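Local atomic coordinates of EGF family domain-containing protein (Toxoplasma gondii, PDB entry 4Z80), a protein that binds a peptide of the RON2-like protein RON2L1 and probably takes part in the moving junction formed when the parasite invades host cells. Residues I102-R107 and E149-Y154. Numbering follows the deposited sequence.
Sequences IAFTKR and EGFAMY. With SO4 (sulfate ion), chain I.
Two residues of strand 101-104, Ile102 and Phe104, project from the same side of the strand and meet the loop 149-154 without a hydrogen bond across the contact. The apolar part centres on Phe151. Ile102 has CG2 anti to the backbone N, which sets this methyl over one face of the Phe151 ring, 4.1 Å from its centroid. This is a CH-pi contact, offset toward the rim at CE2; a beta-branched residue suits it, being at home in a strand and offering a methyl close to the backbone. Phe104 reaches farther, its CG anti to the carbonyl carbon. Its CZ comes to 3.7 Å from Phe151 CD1. The two ring planes stand nearly perpendicular, at 86°.

The tip of Phe104 also rests on loop backbone: CZ lies 3.8 Å from Gly150 CA, and CE2 is 3.4 Å from Glu149 O. That carbonyl accepts a hydrogen bond from Arg116 NE, while in the buried Glu149 carboxylate OE1 forms a salt bridge with Lys146 and OE2 is hydrogen-bonded to Tyr294 OH and the backbone N of His122.

Among polar contacts within 102-107, Thr105 OG1 donates to Lys106 O at 2.7 Å, from above the carbonyl plane. Lys106, bent at chi3, extends NZ to sulfate O2 at 2.9 Å; Arg111 binds the same ion, probably acquired from the crystallisation liquor.

Tyr294 packs edge-to-face with Phe151, and Val318 touches both Ile102 and Phe151. The Ile102-Phe104-Phe151 cluster is hydrophobic-core packing, joining the two-stranded antiparallel sheet of 101-104 and 318-321 to a long irregular loop in this AMA-family ectodomain.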
ATOM      1  N   ILE A 102      -1.100   6.407   6.342  1.00 10.81           N
ATOM      2  CA  ILE A 102      -1.671   5.900   7.584  1.00 11.06           C
ATOM      3  C   ILE A 102      -1.035   6.628   8.757  1.00 10.40           C
ATOM      4  O   ILE A 102       0.118   6.381   9.106  1.00 12.41           O
ATOM      5  CB  ILE A 102      -1.478   4.385   7.726  1.00 10.84           C
ATOM      6  CG1 ILE A 102      -2.002   3.656   6.482  1.00 12.10           C
ATOM      7  CG2 ILE A 102      -2.185   3.891   8.981  1.00 11.46           C
ATOM      8  CD1 ILE A 102      -3.434   4.023   6.064  1.00 13.70           C
ATOM      9  N   ALA A 103      -1.803   7.541   9.343  1.00 10.70           N
ATOM     10  CA  ALA A 103      -1.348   8.392  10.431  1.00 11.04           C
ATOM     11  C   ALA A 103      -1.629   7.757  11.778  1.00 10.60           C
ATOM     12  O   ALA A 103      -2.687   7.157  11.981  1.00 11.64           O
ATOM     13  CB  ALA A 103      -2.037   9.749  10.352  1.00 11.14           C
ATOM     14  N   PHE A 104      -0.682   7.893  12.693  1.00  9.26           N
ATOM     15  CA  PHE A 104      -0.890   7.514  14.086  1.00  9.02           C
ATOM     16  C   PHE A 104      -1.496   8.720  14.784  1.00 11.71           C
ATOM     17  O   PHE A 104      -0.978   9.823  14.659  1.00 11.61           O
ATOM     18  CB  PHE A 104       0.413   7.096  14.751  1.00  9.77           C
ATOM     19  CG  PHE A 104       0.840   5.693  14.419  1.00  9.74           C
ATOM     20  CD1 PHE A 104       1.068   5.306  13.108  1.00 11.14           C
ATOM     21  CD2 PHE A 104       1.025   4.755  15.425  1.00 11.50           C
ATOM     22  CE1 PHE A 104       1.457   4.000  12.815  1.00 10.56           C
ATOM     23  CE2 PHE A 104       1.426   3.457  15.129  1.00 11.82           C
ATOM     24  CZ  PHE A 104       1.635   3.089  13.831  1.00 10.29           C
ATOM     25  N   THR A 105      -2.605   8.514  15.484  1.00 10.73           N
ATOM     26  CA  THR A 105      -3.359   9.611  16.080  1.00 10.90           C
ATOM     27  C   THR A 105      -3.855   9.276  17.482  1.00 11.04           C
ATOM     28  O   THR A 105      -3.741   8.144  17.954  1.00 12.15           O
ATOM     29  CB  THR A 105      -4.593   9.978  15.207  1.00 11.74           C
ATOM     30  OG1 THR A 105      -5.573   8.937  15.303  1.00 14.11           O
ATOM     31  CG2 THR A 105      -4.213  10.147  13.747  1.00 12.05           C
ATOM     32  N   LYS A 106      -4.427  10.275  18.144  1.00 11.10           N
ATOM     33  CA  LYS A 106      -5.272  10.001  19.293  1.00 11.79           C
ATOM     34  C   LYS A 106      -6.616   9.503  18.773  1.00 11.59           C
ATOM     35  O   LYS A 106      -6.883   9.546  17.569  1.00 13.63           O
ATOM     36  CB  LYS A 106      -5.419  11.241  20.164  1.00 12.91           C
ATOM     37  CG  LYS A 106      -4.095  11.636  20.785  1.00 15.28           C
ATOM     38  CD  LYS A 106      -4.257  12.587  21.935  1.00 24.54           C
ATOM     39  CE  LYS A 106      -4.891  11.899  23.134  1.00 24.04           C
ATOM     40  NZ  LYS A 106      -4.994  12.808  24.300  1.00 32.89           N
ATOM     41  N   ARG A 107      -7.464   9.026  19.673  1.00 14.35           N
ATOM     42  CA  ARG A 107      -8.731   8.432  19.265  1.00 13.56           C
ATOM     43  C   ARG A 107      -9.646   9.437  18.567  1.00 13.12           C
ATOM     44  O   ARG A 107     -10.502   9.047  17.774  1.00 13.11           O
ATOM     45  CB  ARG A 107      -9.433   7.829  20.482  1.00 13.83           C
ATOM     46  CG  ARG A 107     -10.554   6.867  20.137  1.00 16.33           C
ATOM     47  CD  ARG A 107     -11.013   6.067  21.349  1.00 17.52           C
ATOM     48  NE  ARG A 107      -9.918   5.272  21.889  1.00 16.37           N
ATOM     49  CZ  ARG A 107      -9.350   5.439  23.080  1.00 18.93           C
ATOM     50  NH1 ARG A 107      -9.776   6.366  23.930  1.00 24.19           N
ATOM     51  NH2 ARG A 107      -8.344   4.658  23.429  1.00 17.93           N
ATOM     52  N   GLU A 149       6.412   1.262  17.642  1.00 11.11           N
ATOM     53  CA  GLU A 149       5.920   0.482  16.503  1.00 13.05           C
ATOM     54  C   GLU A 149       5.348   1.381  15.413  1.00 12.63           C
ATOM     55  O   GLU A 149       4.624   2.332  15.708  1.00 13.98           O
ATOM     56  CB  GLU A 149       4.842  -0.510  16.939  1.00 12.32           C
ATOM     57  CG  GLU A 149       4.348  -1.404  15.794  1.00 13.50           C
ATOM     58  CD  GLU A 149       3.100  -2.207  16.126  1.00 14.51           C
ATOM     59  OE1 GLU A 149       2.211  -1.695  16.845  1.00 14.81           O
ATOM     60  OE2 GLU A 149       2.994  -3.352  15.646  1.00 13.56           O
ATOM     61  N   GLY A 150       5.664   1.059  14.160  1.00 12.16           N
ATOM     62  CA  GLY A 150       5.048   1.694  13.012  1.00 11.99           C
ATOM     63  C   GLY A 150       4.232   0.682  12.218  1.00  9.54           C
ATOM     64  O   GLY A 150       3.685  -0.275  12.778  1.00 11.78           O
ATOM     65  N   PHE A 151       4.184   0.879  10.904  1.00 10.30           N
ATOM     66  CA  PHE A 151       3.394   0.025  10.015  1.00 10.03           C
ATOM     67  C   PHE A 151       4.223  -0.705   8.967  1.00 11.72           C
ATOM     68  O   PHE A 151       3.670  -1.459   8.170  1.00 12.80           O
ATOM     69  CB  PHE A 151       2.334   0.866   9.300  1.00 13.09           C
ATOM     70  CG  PHE A 151       0.941   0.638   9.788  1.00 11.67           C
ATOM     71  CD1 PHE A 151       0.633   0.770  11.128  1.00 12.05           C
ATOM     72  CD2 PHE A 151      -0.070   0.329   8.895  1.00 13.26           C
ATOM     73  CE1 PHE A 151      -0.654   0.574  11.578  1.00 14.21           C
ATOM     74  CE2 PHE A 151      -1.362   0.141   9.337  1.00 14.35           C
ATOM     75  CZ  PHE A 151      -1.651   0.264  10.678  1.00 12.51           C
ATOM     76  N   ALA A 152       5.537  -0.490   8.949  1.00 10.78           N
ATOM     77  CA  ALA A 152       6.355  -1.045   7.876  1.00 11.72           C
ATOM     78  C   ALA A 152       6.653  -2.520   8.091  1.00 11.94           C
ATOM     79  O   ALA A 152       6.922  -2.958   9.198  1.00 11.24           O
ATOM     80  CB  ALA A 152       7.654  -0.274   7.747  1.00 13.32           C
ATOM     81  N   MET A 153       6.622  -3.285   7.008  1.00 11.03           N
ATOM     82  CA  MET A 153       6.935  -4.705   7.092  1.00 10.43           C
ATOM     83  C   MET A 153       8.410  -4.891   7.446  1.00 12.39           C
ATOM     84  O   MET A 153       9.241  -4.025   7.168  1.00 12.15           O
ATOM     85  CB  MET A 153       6.593  -5.402   5.773  1.00 10.72           C
ATOM     86  CG  MET A 153       6.734  -6.914   5.793  1.00 11.10           C
ATOM     87  SD  MET A 153       5.805  -7.638   7.156  1.00 12.59           S
ATOM     88  CE  MET A 153       6.106  -9.382   6.855  1.00 13.91           C
ATOM     89  N   TYR A 154       8.714  -6.028   8.068  1.00 11.29           N
ATOM     90  CA  TYR A 154      10.092  -6.403   8.374  1.00 11.86           C
ATOM     91  C   TYR A 154      10.963  -6.277   7.137  1.00 10.97           C
ATOM     92  O   TYR A 154      10.511  -6.499   6.015  1.00 13.71           O
ATOM     93  CB  TYR A 154      10.142  -7.832   8.927  1.00 13.60           C
ATOM     94  CG  TYR A 154       9.209  -8.044  10.097  1.00 11.59           C
ATOM     95  CD1 TYR A 154       9.452  -7.434  11.322  1.00 13.04           C
ATOM     96  CD2 TYR A 154       8.087  -8.845   9.977  1.00 13.13           C
ATOM     97  CE1 TYR A 154       8.600  -7.611  12.395  1.00 12.07           C
ATOM     98  CE2 TYR A 154       7.230  -9.040  11.049  1.00 14.58           C
ATOM     99  CZ  TYR A 154       7.489  -8.419  12.253  1.00 11.74           C
ATOM    100  OH  TYR A 154       6.635  -8.610  13.326  1.00 14.07           O
TER
HETATM  101  S   SO4 I 605      -4.370  16.127  25.292  1.00 30.63           S
HETATM  102  O1  SO4 I 605      -5.646  15.708  25.867  1.00 33.97           O
HETATM  103  O2  SO4 I 605      -4.211  15.540  23.960  1.00 27.91           O
HETATM  104  O3  SO4 I 605      -3.290  15.673  26.174  1.00 24.31           O
HETATM  105  O4  SO4 I 605      -4.337  17.584  25.154  1.00 27.90           O